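Local structure of diol-dehydratase (Roseburia inulinivorans, 5I2A) at residues I177-V182 against I212-V217; K584-M589 against K641-I646; A796-A801 against D832-T837. The protein probably dehydrates 1,2-propanediol as a B12-independent diol dehydratase of the glycyl radical enzyme family. All coordinates share one frame; numbering follows the deposited sequence.

All three contacts join helices of one chain, and they follow one another along the sequence. Interaction 3 lies around the predicted radical loop: its segments flank Gly817, the predicted radical site, in sequence, and Arg836 bonds to Val815 O two residues before it. The radical itself is absent from this structure. Interaction 2 is a helix contact of the periphery, its centre about 29 Å from that of interaction 3, with about 16 Å between nearest atoms. Interaction 1 lies across the chain's centre from both, about 48 Å from interaction 3 and about 65 Å from interaction 2, centre to centre.

Interaction 1 (I177-V182 against I212-V217); sequences IGLNGV and ISCDAV
Leu179 is the side chain to follow here, because it crosses from its own helix to both Cys214 and Val217. Its CB starts beside Cys214, 4.3 Å from that residue's CB. At CG the chain turns to lie beside its own backbone N (chi1 -67°), and the branch then divides the work. CD1, anti to CA (chi2 -175°), reaches farther along the partner helix: it meets CB of Val217 at 3.7 Å and brushes the carbonyl O of Cys214 at 3.8 Å. The Leu179 and Val217 side chains cross at about a right angle, and CD1 of the leucine lies against the base of the valine's fork. CD2 stays nearer the sulfur, 4.3 Å from SG of Cys214.

That sulfur has a second neighbour one turn further on. Val182 holds CG1 anti to its backbone N, which brings this methyl to 4.0 Å from SG of Cys214. The sulfur thus faces both Leu179 and Val182, in a contact of van der Waals packing with no hydrogen bond between the segments. Phe526 of helix 525-529 touches both Leu179 and Val217, and Pro255 does likewise, adding to the apolar cluster. On the flank, Asp215 pairs with Lys183.

Helix 171-190 is kinked here: Gly178 has a positive phi, and Leu179 and Asn180 make backbone hydrogen bonds with Pro255 and Glu256 rather than receiving the usual support from the preceding turn. The axes of the two short segments approach to 9.8 Å, with 152° between their directions, nearly antiparallel. Two successive helices, 171-190 and 200-233, joined by a short connection and packed in this way, form an alpha-alpha hairpin, here well away from the centre of the chain.

Interaction 2 (K584-M589 against K641-I646); sequences KKALEM and KRYEEI
Tyr643 lays one face of its ring on Ala586, the main apolar meeting of the two helices. CA of Ala586 stands over the ring centre, 4.0 Å from the Tyr643 centroid and 12° off the ring normal, a CH-pi contact. The methyl adds to it, with Ala586 CB 3.8 Å from CD1 of Tyr643. Further round, Met589 approaches the ring obliquely, its CB 3.8 Å from CE2 of Tyr643, before its chain bends twice and leads off. With CG anti to its own carbonyl carbon (chi1 -69°), the tyrosine is directed toward the C-terminal turn of helix 580-588.

The polar part is less secure: Lys585 NZ lies 3.1 Å from Tyr643 OH in a hydrogen bond, but the hydroxyl is modelled too near the lysine chain for its place to be certain. With Tyr643 cut back to an alanine, Ala586 CA would probably lose the ring face and Met589 CB its neighbour, and the doubtful bond to Lys585 would go too.

Charges on helix 637-651 pair along its own surface, Lys641 with Glu644 and, more weakly bonded, Arg642 with Glu645. Arg642 also forms a salt bridge to Glu582 of helix 580-588 and a hydrogen bond to Arg577 O, ahead of that helix. Leu635 touches both Tyr643 and Met589, while Lys584 and Leu587 of helix 580-588 pack on Phe466 of helix 459-467.

Interaction 3 (A796-A801 against D832-T837); sequences ATLLDA and DIIKRT
Leu798 and Ile834 join the helices that bracket the glycyl radical loop, helix 795-803 ahead of it and helix 827-835 behind. Between them in sequence run strands 812-814 and 819-821, with Gly817, the predicted radical residue, in the loop between the strands. Leu798 and Ile833 both rest on Val813 of the first strand, so the helix pair packs against strand 812-814, which leads into that loop.

The contact is apolar throughout. Leu798 and Ile834 slide past each other in opposite directions, side by side: CB of Leu798 comes to 3.6 Å from CG1 of Ile834, and CD1 of the same leucine lies 3.7 Å from that CG1. Ile834 turns CG1 beside its backbone N (chi1 -72°) and continues extended, which carries its CD1 across toward Leu799, whose CD2 it meets at 4.2 Å. Leu799 crosses it at a slant on the exposed margin. On the other flank, Ile833 CG2 makes a looser approach to Leu798 CD1 at 4.4 Å.

Lys835 NZ forms a salt bridge of 2.8 Å with Asp832 OD1, using that oxygen's anti lone pair, and OD2 of the same aspartate accepts from Asn699. Arg836 turns NH2 to the carbonyl O of Val815, while Ile833 CG1 sits 4.0 Å above the centre of the Arg836 guanidinium plane.

Interaction 1 (I177-V182 against I212-V217)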
loop_
_atom_site.group_PDB
_atom_site.type_symbol
_atom_site.label_atom_id
_atom_site.label_comp_id
_atom_site.label_asym_id
_atom_site.label_seq_id
_atom_site.Cartn_x
_atom_site.Cartn_y
_atom_site.Cartn_z
ATOM N N ILE A 177 -8.419 24.375 -20.682
ATOM C CA ILE A 177 -7.017 24.681 -20.424
ATOM C C ILE A 177 -6.068 23.684 -21.076
ATOM O O ILE A 177 -4.865 23.885 -21.080
ATOM C CB ILE A 177 -6.716 24.790 -18.892
ATOM C CG1 ILE A 177 -6.782 23.433 -18.166
ATOM C CG2 ILE A 177 -7.637 25.817 -18.241
ATOM C CD1 ILE A 177 -6.468 23.532 -16.639
ATOM N N GLY A 178 -6.608 22.629 -21.668
ATOM C CA GLY A 178 -5.770 21.621 -22.291
ATOM C C GLY A 178 -5.047 20.751 -21.276
ATOM O O GLY A 178 -5.047 21.052 -20.084
ATOM N N LEU A 179 -4.436 19.664 -21.744
ATOM C CA LEU A 179 -3.589 18.865 -20.874
ATOM C C LEU A 179 -2.355 19.684 -20.490
ATOM O O LEU A 179 -1.736 19.443 -19.463
ATOM C CB LEU A 179 -3.191 17.544 -21.539
ATOM C CG LEU A 179 -4.357 16.569 -21.751
ATOM C CD1 LEU A 179 -3.874 15.241 -22.299
ATOM C CD2 LEU A 179 -5.154 16.360 -20.459
ATOM N N ASN A 180 -2.007 20.670 -21.313
ATOM C CA ASN A 180 -0.946 21.592 -20.943
ATOM C C ASN A 180 -1.313 22.326 -19.667
ATOM O O ASN A 180 -0.499 22.466 -18.766
ATOM C CB ASN A 180 -0.675 22.588 -22.062
ATOM C CG ASN A 180 0.526 23.432 -21.784
ATOM O OD1 ASN A 180 1.654 22.938 -21.784
ATOM N ND2 ASN A 180 0.302 24.714 -21.533
ATOM N N GLY A 181 -2.563 22.775 -19.597
ATOM C CA GLY A 181 -3.078 23.410 -18.407
ATOM C C GLY A 181 -3.138 22.482 -17.200
ATOM O O GLY A 181 -2.889 22.916 -16.077
ATOM N N VAL A 182 -3.492 21.219 -17.419
ATOM C CA VAL A 182 -3.542 20.271 -16.314
ATOM C C VAL A 182 -2.133 20.064 -15.752
ATOM O O VAL A 182 -1.945 20.076 -14.546
ATOM C CB VAL A 182 -4.169 18.918 -16.740
ATOM C CG1 VAL A 182 -4.019 17.873 -15.633
ATOM C CG2 VAL A 182 -5.639 19.121 -17.085
ATOM N N ILE A 212 3.568 12.398 -16.702
ATOM C CA ILE A 212 3.881 11.366 -17.667
ATOM C C ILE A 212 2.622 10.925 -18.429
ATOM O O ILE A 212 2.649 10.789 -19.653
ATOM C CB ILE A 212 4.555 10.173 -16.977
ATOM C CG1 ILE A 212 5.941 10.602 -16.479
ATOM C CG2 ILE A 212 4.675 8.988 -17.935
ATOM C CD1 ILE A 212 6.576 9.658 -15.489
ATOM N N SER A 213 1.517 10.749 -17.713
ATOM C CA SER A 213 0.277 10.309 -18.344
ATOM C C SER A 213 -0.286 11.384 -19.285
ATOM O O SER A 213 -0.803 11.070 -20.348
ATOM C CB SER A 213 -0.772 9.932 -17.283
ATOM O OG SER A 213 -0.280 8.920 -16.418
ATOM N N CYS A 214 -0.196 12.647 -18.891
ATOM C CA CYS A 214 -0.665 13.710 -19.763
ATOM C C CYS A 214 0.179 13.778 -21.042
ATOM O O CYS A 214 -0.365 13.877 -22.147
ATOM C CB CYS A 214 -0.649 15.047 -19.038
ATOM S SG CYS A 214 -1.965 15.225 -17.832
ATOM N N ASP A 215 1.498 13.688 -20.902
ATOM C CA ASP A 215 2.370 13.720 -22.072
ATOM C C ASP A 215 2.166 12.501 -22.982
ATOM O O ASP A 215 2.301 12.611 -24.197
ATOM C CB ASP A 215 3.834 13.844 -21.650
ATOM C CG ASP A 215 4.180 15.254 -21.187
ATOM O OD1 ASP A 215 3.555 16.210 -21.691
ATOM O OD2 ASP A 215 5.062 15.412 -20.317
ATOM N N ALA A 216 1.808 11.357 -22.402
ATOM C CA ALA A 216 1.474 10.174 -23.187
ATOM C C ALA A 216 0.251 10.399 -24.099
ATOM O O ALA A 216 0.223 9.962 -25.241
ATOM C CB ALA A 216 1.226 8.992 -22.269
ATOM N N VAL A 217 -0.764 11.072 -23.582
ATOM C CA VAL A 217 -1.959 11.328 -24.370
ATOM C C VAL A 217 -1.647 12.357 -25.470
ATOM O O VAL A 217 -2.148 12.256 -26.580
ATOM C CB VAL A 217 -3.114 11.825 -23.491
ATOM C CG1 VAL A 217 -4.340 12.156 -24.342
ATOM C CG2 VAL A 217 -3.455 10.781 -22.412
#

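Interaction 2 (K584-M589 against K641-I646)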
loop_
_atom_site.group_PDB
_atom_site.type_symbol
_atom_site.label_atom_id
_atom_site.label_comp_id
_atom_site.label_asym_id
_atom_site.label_seq_id
_atom_site.Cartn_x
_atom_site.Cartn_y
_atom_site.Cartn_z
ATOM N N LYS A 584 -44.092 -24.412 0.727
ATOM C CA LYS A 584 -42.675 -24.755 0.661
ATOM C C LYS A 584 -42.436 -25.894 -0.317
ATOM O O LYS A 584 -41.521 -25.864 -1.128
ATOM C CB LYS A 584 -42.135 -25.140 2.043
ATOM C CG LYS A 584 -40.662 -25.575 2.007
ATOM C CD LYS A 584 -40.179 -26.039 3.370
ATOM C CE LYS A 584 -38.774 -26.643 3.301
ATOM N NZ LYS A 584 -38.358 -27.071 4.668
ATOM N N LYS A 585 -43.288 -26.902 -0.246
ATOM C CA LYS A 585 -43.106 -28.080 -1.059
ATOM C C LYS A 585 -43.518 -27.785 -2.514
ATOM O O LYS A 585 -42.855 -28.223 -3.453
ATOM C CB LYS A 585 -43.893 -29.237 -0.428
ATOM C CG LYS A 585 -43.826 -30.568 -1.130
ATOM C CD LYS A 585 -42.439 -31.165 -1.278
ATOM C CE LYS A 585 -42.557 -32.640 -1.656
ATOM N NZ LYS A 585 -43.350 -32.799 -2.919
ATOM N N ALA A 586 -44.571 -26.995 -2.706
ATOM C CA ALA A 586 -44.960 -26.589 -4.061
ATOM C C ALA A 586 -43.822 -25.837 -4.765
ATOM O O ALA A 586 -43.553 -26.063 -5.946
ATOM C CB ALA A 586 -46.229 -25.727 -4.027
ATOM N N LEU A 587 -43.150 -24.954 -4.033
ATOM C CA LEU A 587 -42.020 -24.217 -4.592
ATOM C C LEU A 587 -40.892 -25.165 -4.997
ATOM O O LEU A 587 -40.340 -25.051 -6.095
ATOM C CB LEU A 587 -41.510 -23.166 -3.590
ATOM C CG LEU A 587 -42.503 -22.036 -3.271
ATOM C CD1 LEU A 587 -41.978 -21.159 -2.144
ATOM C CD2 LEU A 587 -42.804 -21.175 -4.498
ATOM N N GLU A 588 -40.565 -26.111 -4.122
ATOM C CA GLU A 588 -39.524 -27.081 -4.418
ATOM C C GLU A 588 -39.826 -27.846 -5.701
ATOM O O GLU A 588 -38.921 -28.137 -6.475
ATOM C CB GLU A 588 -39.357 -28.062 -3.255
ATOM C CG GLU A 588 -38.764 -27.444 -1.999
ATOM C CD GLU A 588 -38.809 -28.388 -0.802
ATOM O OE1 GLU A 588 -39.508 -29.417 -0.882
ATOM O OE2 GLU A 588 -38.139 -28.100 0.211
ATOM N N MET A 589 -41.104 -28.143 -5.924
ATOM C CA MET A 589 -41.547 -28.919 -7.081
ATOM C C MET A 589 -42.010 -28.059 -8.271
ATOM O O MET A 589 -42.688 -28.557 -9.184
ATOM C CB MET A 589 -42.682 -29.865 -6.661
ATOM C CG MET A 589 -42.282 -30.903 -5.630
ATOM S SD MET A 589 -40.996 -31.972 -6.282
ATOM C CE MET A 589 -41.688 -32.452 -7.846
ATOM N N LYS A 641 -52.224 -32.065 -8.888
ATOM C CA LYS A 641 -53.467 -31.302 -8.949
ATOM C C LYS A 641 -53.474 -30.176 -7.928
ATOM O O LYS A 641 -53.904 -29.063 -8.222
ATOM C CB LYS A 641 -54.671 -32.219 -8.705
ATOM C CG LYS A 641 -55.976 -31.691 -9.265
ATOM C CD LYS A 641 -55.755 -31.149 -10.662
ATOM C CE LYS A 641 -57.045 -30.662 -11.299
ATOM N NZ LYS A 641 -56.837 -30.373 -12.749
ATOM N N ARG A 642 -53.000 -30.490 -6.725
ATOM C CA ARG A 642 -52.969 -29.536 -5.630
ATOM C C ARG A 642 -51.959 -28.412 -5.900
ATOM O O ARG A 642 -52.236 -27.251 -5.628
ATOM C CB ARG A 642 -52.650 -30.254 -4.317
ATOM C CG ARG A 642 -52.517 -29.344 -3.104
ATOM C CD ARG A 642 -53.696 -28.405 -2.940
ATOM N NE ARG A 642 -53.633 -27.700 -1.662
ATOM C CZ ARG A 642 -54.380 -26.649 -1.342
ATOM N NH1 ARG A 642 -55.245 -26.165 -2.215
ATOM N NH2 ARG A 642 -54.253 -26.075 -0.149
ATOM N N TYR A 643 -50.800 -28.753 -6.451
ATOM C CA TYR A 643 -49.806 -27.731 -6.752
ATOM C C TYR A 643 -50.347 -26.779 -7.804
ATOM O O TYR A 643 -50.129 -25.572 -7.729
ATOM C CB TYR A 643 -48.487 -28.355 -7.215
ATOM C CG TYR A 643 -47.784 -29.084 -6.101
ATOM C CD1 TYR A 643 -48.168 -28.885 -4.786
ATOM C CD2 TYR A 643 -46.750 -29.971 -6.356
ATOM C CE1 TYR A 643 -47.555 -29.539 -3.761
ATOM C CE2 TYR A 643 -46.120 -30.639 -5.319
ATOM C CZ TYR A 643 -46.536 -30.410 -4.029
ATOM O OH TYR A 643 -45.952 -31.061 -2.989
ATOM N N GLU A 644 -51.079 -27.327 -8.761
ATOM C CA GLU A 644 -51.698 -26.526 -9.801
ATOM C C GLU A 644 -52.714 -25.528 -9.233
ATOM O O GLU A 644 -52.692 -24.356 -9.588
ATOM C CB GLU A 644 -52.367 -27.434 -10.832
ATOM C CG GLU A 644 -52.931 -26.710 -12.040
ATOM C CD GLU A 644 -53.411 -27.671 -13.120
ATOM O OE1 GLU A 644 -52.802 -27.697 -14.211
ATOM O OE2 GLU A 644 -54.399 -28.399 -12.879
ATOM N N GLU A 645 -53.605 -25.974 -8.355
ATOM C CA GLU A 645 -54.603 -25.043 -7.839
ATOM C C GLU A 645 -53.965 -24.029 -6.897
ATOM O O GLU A 645 -54.440 -22.903 -6.785
ATOM C CB GLU A 645 -55.753 -25.774 -7.144
ATOM C CG GLU A 645 -55.388 -26.570 -5.932
ATOM C CD GLU A 645 -56.586 -27.316 -5.357
ATOM O OE1 GLU A 645 -57.180 -26.828 -4.368
ATOM O OE2 GLU A 645 -56.935 -28.390 -5.904
ATOM N N ILE A 646 -52.886 -24.426 -6.229
ATOM C CA ILE A 646 -52.108 -23.483 -5.436
ATOM C C ILE A 646 -51.539 -22.387 -6.346
ATOM O O ILE A 646 -51.669 -21.205 -6.054
ATOM C CB ILE A 646 -50.979 -24.190 -4.672
ATOM C CG1 ILE A 646 -51.561 -24.959 -3.479
ATOM C CG2 ILE A 646 -49.942 -23.175 -4.193
ATOM C CD1 ILE A 646 -50.529 -25.726 -2.683
#

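Interaction 3 (A796-A801 against D832-T837)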
loop_
_atom_site.group_PDB
_atom_site.type_symbol
_atom_site.label_atom_id
_atom_site.label_comp_id
_atom_site.label_asym_id
_atom_site.label_seq_id
_atom_site.Cartn_x
_atom_site.Cartn_y
_atom_site.Cartn_z
ATOM N N ALA A 796 -45.427 -8.390 -32.652
ATOM C CA ALA A 796 -45.197 -9.084 -33.922
ATOM C C ALA A 796 -43.820 -8.768 -34.483
ATOM O O ALA A 796 -43.169 -9.628 -35.076
ATOM C CB ALA A 796 -46.278 -8.725 -34.931
ATOM N N THR A 797 -43.371 -7.536 -34.270
ATOM C CA THR A 797 -42.061 -7.118 -34.754
ATOM C C THR A 797 -40.933 -7.888 -34.068
ATOM O O THR A 797 -39.999 -8.353 -34.718
ATOM C CB THR A 797 -41.835 -5.610 -34.540
ATOM O OG1 THR A 797 -42.739 -4.872 -35.363
ATOM C CG2 THR A 797 -40.409 -5.221 -34.893
ATOM N N LEU A 798 -41.030 -8.035 -32.757
ATOM C CA LEU A 798 -39.986 -8.727 -32.011
ATOM C C LEU A 798 -39.974 -10.217 -32.345
ATOM O O LEU A 798 -38.910 -10.788 -32.515
ATOM C CB LEU A 798 -40.159 -8.521 -30.507
ATOM C CG LEU A 798 -40.059 -7.077 -29.985
ATOM C CD1 LEU A 798 -40.164 -7.072 -28.482
ATOM C CD2 LEU A 798 -38.775 -6.413 -30.423
ATOM N N LEU A 799 -41.152 -10.834 -32.440
ATOM C CA LEU A 799 -41.246 -12.247 -32.827
ATOM C C LEU A 799 -40.687 -12.479 -34.227
ATOM O O LEU A 799 -39.942 -13.423 -34.436
ATOM C CB LEU A 799 -42.692 -12.750 -32.750
ATOM C CG LEU A 799 -43.295 -12.782 -31.342
ATOM C CD1 LEU A 799 -44.768 -13.168 -31.376
ATOM C CD2 LEU A 799 -42.510 -13.733 -30.438
ATOM N N ASP A 800 -41.033 -11.614 -35.180
ATOM C CA ASP A 800 -40.503 -11.751 -36.538
ATOM C C ASP A 800 -38.977 -11.586 -36.571
ATOM O O ASP A 800 -38.298 -12.241 -37.364
ATOM C CB ASP A 800 -41.143 -10.740 -37.497
ATOM C CG ASP A 800 -40.984 -11.153 -38.966
ATOM O OD1 ASP A 800 -41.133 -12.349 -39.252
ATOM O OD2 ASP A 800 -40.704 -10.298 -39.825
ATOM N N ALA A 801 -38.442 -10.710 -35.722
ATOM C CA ALA A 801 -36.997 -10.494 -35.663
ATOM C C ALA A 801 -36.288 -11.720 -35.081
ATOM O O ALA A 801 -35.135 -11.993 -35.409
ATOM C CB ALA A 801 -36.665 -9.246 -34.844
ATOM N N ASP A 832 -37.126 -12.349 -22.577
ATOM C CA ASP A 832 -37.457 -11.537 -21.416
ATOM C C ASP A 832 -38.057 -10.206 -21.870
ATOM O O ASP A 832 -39.049 -9.742 -21.331
ATOM C CB ASP A 832 -36.229 -11.293 -20.529
ATOM C CG ASP A 832 -36.604 -10.707 -19.169
ATOM O OD1 ASP A 832 -37.466 -11.292 -18.493
ATOM O OD2 ASP A 832 -36.048 -9.662 -18.780
ATOM N N ILE A 833 -37.438 -9.608 -22.878
ATOM C CA ILE A 833 -37.872 -8.320 -23.395
ATOM C C ILE A 833 -39.255 -8.444 -24.040
ATOM O O ILE A 833 -40.126 -7.599 -23.832
ATOM C CB ILE A 833 -36.830 -7.766 -24.389
ATOM C CG1 ILE A 833 -35.526 -7.459 -23.632
ATOM C CG2 ILE A 833 -37.362 -6.524 -25.115
ATOM C CD1 ILE A 833 -34.385 -6.957 -24.484
ATOM N N ILE A 834 -39.468 -9.536 -24.767
ATOM C CA ILE A 834 -40.740 -9.769 -25.437
ATOM C C ILE A 834 -41.905 -9.943 -24.464
ATOM O O ILE A 834 -42.989 -9.432 -24.708
ATOM C CB ILE A 834 -40.649 -11.007 -26.372
ATOM C CG1 ILE A 834 -39.796 -10.665 -27.598
ATOM C CG2 ILE A 834 -42.031 -11.458 -26.800
ATOM C CD1 ILE A 834 -39.359 -11.880 -28.433
ATOM N N LYS A 835 -41.702 -10.643 -23.350
ATOM C CA LYS A 835 -42.841 -10.880 -22.477
ATOM C C LYS A 835 -43.155 -9.698 -21.551
ATOM O O LYS A 835 -44.136 -9.748 -20.821
ATOM C CB LYS A 835 -42.644 -12.151 -21.648
ATOM C CG LYS A 835 -41.831 -11.984 -20.397
ATOM C CD LYS A 835 -41.928 -13.229 -19.513
ATOM C CE LYS A 835 -41.048 -13.073 -18.262
ATOM N NZ LYS A 835 -39.586 -13.133 -18.577
ATOM N N ARG A 836 -42.341 -8.644 -21.583
ATOM C CA ARG A 836 -42.646 -7.448 -20.799
ATOM C C ARG A 836 -44.035 -6.933 -21.158
ATOM O O ARG A 836 -44.445 -7.003 -22.315
ATOM C CB ARG A 836 -41.611 -6.352 -21.028
ATOM C CG ARG A 836 -40.249 -6.654 -20.411
ATOM C CD ARG A 836 -39.253 -5.565 -20.757
ATOM N NE ARG A 836 -37.897 -5.886 -20.312
ATOM C CZ ARG A 836 -36.836 -5.130 -20.568
ATOM N NH1 ARG A 836 -36.975 -3.997 -21.255
ATOM N NH2 ARG A 836 -35.637 -5.499 -20.128
ATOM N N THR A 837 -44.761 -6.459 -20.158
ATOM C CA THR A 837 -46.127 -5.965 -20.357
ATOM C C THR A 837 -46.193 -4.852 -21.400
ATOM O O THR A 837 -45.449 -3.879 -21.344
ATOM C CB THR A 837 -46.728 -5.442 -19.045
ATOM O OG1 THR A 837 -46.488 -6.394 -18.004
ATOM C CG2 THR A 837 -48.228 -5.215 -19.194
#